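Local coordinates for paraflagellar rod component (Trypanosoma brucei, PDB 2Q0X), which is of unknown function but has the alpha/beta-hydrolase fold and belongs to the DUF1749 family, so a hydrolase-like activity is possible but unproven, at residues A[33-38]-A[69-74]; A[54-59]-A[276-281]. One frame throughout, in Å; residues are numbered along the deposited sequence.

Contact 1: residues A[33-38]-A[69-74]; sequences MNMDAR and AFVQVE
Met-35 lays its sulfur on the methyl group of Ala-69, with SD 3.4 Å from Ala-69 CB. The same SD lies 4.1 Å from Val-71 CG2, and the two side chains cross at about a right angle. The bend at chi2 (-64°) brings SD nearer the strand. Ala-69 CB is also hemmed in by backbone oxygens. Ala-69 CB is 3.2 Å from Asn-34 O, and Met-33 O lies close as well. The methyl group of Ala-37 closes in on the backbone nitrogen of Ala-69. Asn-34 has positive phi and psi, and the chain turns away from the strand there.

Met-33 and Phe-70 form an antiparallel hydrogen-bonded pair. Met-33 N gives to Phe-70 O at 2.8 Å, and Phe-70 N gives back to Met-33 O at 3.0 Å. Their side chains lie on one face of the sheet. Met-33 SD approaches the edge of the Phe-70 ring near its plane, 4.4 Å from CD1, a loose apolar contact.

This is the last rung between strand 26-33 and strand 69-73, before the chain loops over to strand 40-44. The two strands run antiparallel in a mixed sheet of strand order 1-2-4-3-5-6-7-8, as in the alpha/beta-hydrolase fold. Strand 40-44 pairs with the other edge of 69-73 through Val-41 and Trp-43. On the face of Met-33 and Phe-70, helix 57-64 packs through Leu-60 and Ala-61. Met-35 leans on His-105 and Met-107, in the loop between helix 87-104 and strand 110-115.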
loop_
_atom_site.group_PDB
_atom_site.type_symbol
_atom_site.label_atom_id
_atom_site.label_comp_id
_atom_site.label_asym_id
_atom_site.label_seq_id
_atom_site.Cartn_x
_atom_site.Cartn_y
_atom_site.Cartn_z
ATOM N N MET A 33 -2.166 4.682 -16.844
ATOM C CA MET A 33 -1.307 5.436 -17.766
ATOM C C MET A 33 -1.765 5.199 -19.193
ATOM O O MET A 33 -2.069 4.058 -19.564
ATOM C CB MET A 33 0.155 5.005 -17.641
ATOM C CG MET A 33 0.715 5.225 -16.277
ATOM S SD MET A 33 2.277 4.403 -16.046
ATOM C CE MET A 33 3.313 5.440 -17.023
ATOM N N ASN A 34 -1.835 6.274 -19.972
ATOM C CA ASN A 34 -2.050 6.185 -21.420
ATOM C C ASN A 34 -3.380 5.556 -21.793
ATOM O O ASN A 34 -3.449 4.624 -22.585
ATOM C CB ASN A 34 -0.881 5.429 -22.075
ATOM C CG ASN A 34 0.471 6.053 -21.712
ATOM O OD1 ASN A 34 0.627 7.272 -21.794
ATOM N ND2 ASN A 34 1.425 5.227 -21.269
ATOM N N MET A 35 -4.436 6.118 -21.212
ATOM C CA MET A 35 -5.789 5.624 -21.397
ATOM C C MET A 35 -6.419 6.120 -22.693
ATOM O O MET A 35 -7.597 5.904 -22.914
ATOM C CB MET A 35 -6.660 6.042 -20.202
ATOM C CG MET A 35 -6.183 5.479 -18.871
ATOM S SD MET A 35 -6.279 3.677 -18.815
ATOM C CE MET A 35 -8.057 3.437 -18.555
ATOM N N ASP A 36 -5.644 6.798 -23.537
ATOM C CA ASP A 36 -6.041 7.048 -24.931
ATOM C C ASP A 36 -6.282 5.739 -25.695
ATOM O O ASP A 36 -7.111 5.694 -26.604
ATOM C CB ASP A 36 -5.011 7.935 -25.669
ATOM C CG ASP A 36 -3.557 7.693 -25.203
ATOM O OD1 ASP A 36 -2.766 7.112 -25.990
ATOM O OD2 ASP A 36 -3.213 8.083 -24.057
ATOM N N ALA A 37 -5.583 4.670 -25.318
ATOM C CA ALA A 37 -5.799 3.374 -25.953
ATOM C C ALA A 37 -7.194 2.838 -25.559
ATOM O O ALA A 37 -7.861 3.405 -24.672
ATOM C CB ALA A 37 -4.711 2.404 -25.556
ATOM N N ARG A 38 -7.649 1.785 -26.225
ATOM C CA ARG A 38 -8.995 1.274 -25.965
ATOM C C ARG A 38 -8.958 -0.110 -25.328
ATOM O O ARG A 38 -9.923 -0.858 -25.418
ATOM C CB ARG A 38 -9.812 1.253 -27.258
ATOM N N ALA A 69 -3.124 0.705 -22.802
ATOM C CA ALA A 69 -2.950 1.438 -21.567
ATOM C C ALA A 69 -2.241 0.510 -20.577
ATOM O O ALA A 69 -2.174 -0.689 -20.801
ATOM C CB ALA A 69 -4.291 1.916 -21.010
ATOM N N PHE A 70 -1.673 1.083 -19.523
ATOM C CA PHE A 70 -1.005 0.331 -18.469
ATOM C C PHE A 70 -1.641 0.744 -17.143
ATOM O O PHE A 70 -1.617 1.915 -16.785
ATOM C CB PHE A 70 0.518 0.581 -18.462
ATOM C CG PHE A 70 1.288 -0.401 -17.600
ATOM C CD1 PHE A 70 1.904 0.011 -16.418
ATOM C CD2 PHE A 70 1.366 -1.740 -17.953
ATOM C CE1 PHE A 70 2.596 -0.878 -15.612
ATOM C CE2 PHE A 70 2.046 -2.639 -17.143
ATOM C CZ PHE A 70 2.659 -2.197 -15.954
ATOM N N VAL A 71 -2.263 -0.224 -16.463
ATOM C CA VAL A 71 -2.975 0.022 -15.221
ATOM C C VAL A 71 -2.378 -0.849 -14.128
ATOM O O VAL A 71 -2.080 -2.015 -14.370
ATOM C CB VAL A 71 -4.477 -0.308 -15.335
ATOM C CG1 VAL A 71 -5.192 -0.058 -13.995
ATOM C CG2 VAL A 71 -5.143 0.511 -16.469
ATOM N N GLN A 72 -2.234 -0.251 -12.934
ATOM C CA GLN A 72 -1.650 -0.882 -11.751
ATOM C C GLN A 72 -2.561 -0.723 -10.562
ATOM O O GLN A 72 -3.083 0.354 -10.325
ATOM C CB GLN A 72 -0.330 -0.210 -11.420
ATOM C CG GLN A 72 0.718 -0.416 -12.459
ATOM C CD GLN A 72 1.969 0.393 -12.169
ATOM O OE1 GLN A 72 2.793 0.007 -11.334
ATOM N NE2 GLN A 72 2.100 1.538 -12.839
ATOM N N VAL A 73 -2.744 -1.802 -9.815
ATOM C CA VAL A 73 -3.559 -1.793 -8.602
ATOM C C VAL A 73 -2.705 -2.426 -7.530
ATOM O O VAL A 73 -1.950 -3.366 -7.798
ATOM C CB VAL A 73 -4.919 -2.574 -8.781
ATOM C CG1 VAL A 73 -4.707 -4.054 -9.073
ATOM C CG2 VAL A 73 -5.858 -2.408 -7.557
ATOM N N GLU A 74 -2.817 -1.922 -6.308
ATOM C CA GLU A 74 -2.203 -2.606 -5.176
ATOM C C GLU A 74 -3.178 -3.595 -4.572
ATOM O O GLU A 74 -4.280 -3.226 -4.190
ATOM C CB GLU A 74 -1.686 -1.603 -4.144
ATOM C CG GLU A 74 -0.381 -0.963 -4.596
ATOM C CD GLU A 74 0.079 0.192 -3.701
ATOM O OE1 GLU A 74 1.285 0.575 -3.832
ATOM O OE2 GLU A 74 -0.771 0.701 -2.892
#

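Contact 2: residues A[54-59]-A[276-281]; sequences FDYFTN and LKAAES. With GOL (glycerol), chain C.
Phe-54 brings the CD1 side of its ring to the methyl group of Ala-278, CD1 to CB 4.0 Å. The same ring atom lies near C2 of a bound glycerol, probably carried over from the crystallisation liquor. Asp-55 turns its backbone N toward this glycerol and makes a weak bond to O2. Its carboxylate is held from elsewhere, by Arg-9 and by Lys-27 of the second subunit. That lysine also binds the glycerol.

A type I turn from Phe-54 to Phe-57 leads into helix 57-64 of the alpha/beta-hydrolase fold. Across from it, Ala-279 is the N-cap of the C-terminal helix 280-299, which follows the short strand 275-277.

Tyr-56 carries much of the contact. Tyr-56 N donates to glycerol O1 at 2.6 Å, and O1 in turn donates to Glu-280 OE2 at 2.8 Å. The glycerol hydroxyl thus bridges two segments that share no direct hydrogen bond. A chi1 of 85° sets Tyr-56 CG between the backbone N and the carbonyl carbon, on the side where the ring meets Ala-278. Glycerol O1 lies at the ring's edge, and Tyr-56 CE2 is 3.8 Å from Ala-278 CB. Tyr-56 CB also meets Glu-280 CB at 3.8 Å, and the phenol OH bonds to His-283.

Phe-57 sets one ring face under Phe-54 CB. Phe-57 CD1 sits over one face of the Tyr-56 ring, toward the rim, 3.8 Å above its plane. Asp-55 O takes two donors from Thr-58: the backbone N, and OG1, which reaches back at 2.9 Å, nearly along the C=O axis.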
loop_
_atom_site.group_PDB
_atom_site.type_symbol
_atom_site.label_atom_id
_atom_site.label_comp_id
_atom_site.label_asym_id
_atom_site.label_seq_id
_atom_site.Cartn_x
_atom_site.Cartn_y
_atom_site.Cartn_z
ATOM N N PHE A 54 8.396 -2.559 -10.433
ATOM C CA PHE A 54 9.503 -2.676 -11.364
ATOM C C PHE A 54 9.715 -1.354 -12.058
ATOM O O PHE A 54 8.787 -0.806 -12.644
ATOM C CB PHE A 54 9.234 -3.779 -12.386
ATOM C CG PHE A 54 9.190 -5.131 -11.774
ATOM C CD1 PHE A 54 10.306 -5.951 -11.785
ATOM C CD2 PHE A 54 8.042 -5.564 -11.120
ATOM C CE1 PHE A 54 10.276 -7.195 -11.183
ATOM C CE2 PHE A 54 7.991 -6.807 -10.522
ATOM C CZ PHE A 54 9.119 -7.625 -10.553
ATOM N N ASP A 55 10.944 -0.854 -11.976
ATOM C CA ASP A 55 11.339 0.364 -12.649
ATOM C C ASP A 55 10.993 0.267 -14.134
ATOM O O ASP A 55 10.474 1.231 -14.696
ATOM C CB ASP A 55 12.855 0.662 -12.437
ATOM C CG ASP A 55 13.179 1.164 -11.020
ATOM O OD1 ASP A 55 12.251 1.336 -10.204
ATOM O OD2 ASP A 55 14.373 1.387 -10.714
ATOM N N TYR A 56 11.218 -0.896 -14.753
ATOM C CA TYR A 56 10.929 -1.061 -16.190
ATOM C C TYR A 56 9.472 -0.860 -16.622
ATOM O O TYR A 56 9.222 -0.645 -17.793
ATOM C CB TYR A 56 11.500 -2.380 -16.759
ATOM C CG TYR A 56 10.629 -3.604 -16.580
ATOM C CD1 TYR A 56 9.508 -3.813 -17.391
ATOM C CD2 TYR A 56 10.939 -4.562 -15.637
ATOM C CE1 TYR A 56 8.723 -4.908 -17.249
ATOM C CE2 TYR A 56 10.147 -5.665 -15.484
ATOM C CZ TYR A 56 9.040 -5.844 -16.296
ATOM O OH TYR A 56 8.234 -6.960 -16.151
ATOM N N PHE A 57 8.521 -0.929 -15.694
ATOM C CA PHE A 57 7.129 -0.563 -15.960
ATOM C C PHE A 57 6.942 0.816 -16.607
ATOM O O PHE A 57 5.981 1.021 -17.353
ATOM C CB PHE A 57 6.329 -0.568 -14.650
ATOM C CG PHE A 57 5.973 -1.926 -14.138
ATOM C CD1 PHE A 57 6.450 -3.097 -14.732
ATOM C CD2 PHE A 57 5.157 -2.037 -13.018
ATOM C CE1 PHE A 57 6.083 -4.346 -14.229
ATOM C CE2 PHE A 57 4.798 -3.281 -12.516
ATOM C CZ PHE A 57 5.256 -4.427 -13.124
ATOM N N THR A 58 7.826 1.767 -16.290
ATOM C CA THR A 58 7.788 3.078 -16.934
ATOM C C THR A 58 8.115 2.951 -18.423
ATOM O O THR A 58 7.456 3.557 -19.268
ATOM C CB THR A 58 8.713 4.127 -16.229
ATOM O OG1 THR A 58 10.075 3.697 -16.227
ATOM C CG2 THR A 58 8.278 4.315 -14.782
ATOM N N ASN A 59 9.111 2.131 -18.729
ATOM C CA ASN A 59 9.517 1.867 -20.113
ATOM C C ASN A 59 8.487 1.001 -20.866
ATOM O O ASN A 59 8.139 1.302 -22.003
ATOM C CB ASN A 59 10.892 1.200 -20.138
ATOM C CG ASN A 59 11.966 2.062 -19.533
ATOM O OD1 ASN A 59 12.327 3.104 -20.089
ATOM N ND2 ASN A 59 12.481 1.650 -18.372
ATOM N N LEU A 276 15.684 -9.447 -7.707
ATOM C CA LEU A 276 16.506 -8.327 -7.285
ATOM C C LEU A 276 16.678 -7.348 -8.441
ATOM O O LEU A 276 16.736 -6.140 -8.240
ATOM C CB LEU A 276 17.888 -8.821 -6.825
ATOM C CG LEU A 276 17.906 -9.820 -5.662
ATOM C CD1 LEU A 276 19.344 -10.308 -5.392
ATOM C CD2 LEU A 276 17.290 -9.208 -4.400
ATOM N N LYS A 277 16.798 -7.874 -9.651
ATOM C CA LYS A 277 16.923 -7.037 -10.835
ATOM C C LYS A 277 16.344 -7.806 -12.013
ATOM O O LYS A 277 16.786 -8.908 -12.317
ATOM C CB LYS A 277 18.390 -6.680 -11.085
ATOM C CG LYS A 277 18.627 -5.613 -12.176
ATOM C CD LYS A 277 20.131 -5.343 -12.352
ATOM C CE LYS A 277 20.461 -4.618 -13.670
ATOM N NZ LYS A 277 21.895 -4.202 -13.753
ATOM N N ALA A 278 15.332 -7.231 -12.649
ATOM C CA ALA A 278 14.701 -7.837 -13.803
ATOM C C ALA A 278 15.649 -7.628 -14.980
ATOM O O ALA A 278 16.398 -6.630 -15.027
ATOM C CB ALA A 278 13.362 -7.195 -14.079
ATOM N N ALA A 279 15.652 -8.577 -15.903
ATOM C CA ALA A 279 16.296 -8.352 -17.182
ATOM C C ALA A 279 15.338 -7.425 -17.938
ATOM O O ALA A 279 14.485 -7.873 -18.708
ATOM C CB ALA A 279 16.517 -9.660 -17.910
ATOM N N GLU A 280 15.491 -6.125 -17.684
ATOM C CA GLU A 280 14.489 -5.129 -18.042
ATOM C C GLU A 280 14.139 -5.159 -19.525
ATOM O O GLU A 280 12.967 -5.178 -19.899
ATOM C CB GLU A 280 14.955 -3.732 -17.620
ATOM C CG GLU A 280 15.083 -3.561 -16.097
ATOM C CD GLU A 280 15.670 -2.216 -15.691
ATOM O OE1 GLU A 280 16.835 -1.899 -16.075
ATOM O OE2 GLU A 280 14.969 -1.477 -14.973
ATOM N N SER A 281 15.163 -5.200 -20.354
ATOM C CA SER A 281 15.008 -5.188 -21.804
ATOM C C SER A 281 14.351 -6.472 -22.326
ATOM O O SER A 281 13.607 -6.436 -23.308
ATOM C CB SER A 281 16.384 -5.037 -22.461
ATOM O OG SER A 281 16.399 -3.954 -23.373
HETATM C C1 GOL C . 13.766 -3.173 -12.771
HETATM O O1 GOL C . 12.763 -2.636 -13.598
HETATM C C2 GOL C . 13.253 -3.494 -11.367
HETATM O O2 GOL C . 13.302 -2.417 -10.428
HETATM C C3 GOL C . 14.065 -4.639 -10.843
HETATM O O3 GOL C . 13.848 -4.675 -9.453
#

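Contacts 1 and 2 have centres about 17 Å apart. Their segments alternate along the chain, in the order 33-38, 54-59, 69-74 and 276-281. Helix 57-64 joins them: it begins in contact 2 and is followed directly by strand 69-73 of contact 1. The two contacts meet at Phe-57, whose ring touches Phe-70 edge-to-face, with Phe-57 CG 3.8 Å from Phe-70 CZ. Gln-72 OE1 also packs against Phe-57, while its hydrogen bond goes to Leu-52. Contact 1 belongs to the central mixed sheet. Contact 2 brings the C-terminal helix 280-299 to the start of a helix lying on that sheet, joining parts of the chain more than 200 residues apart.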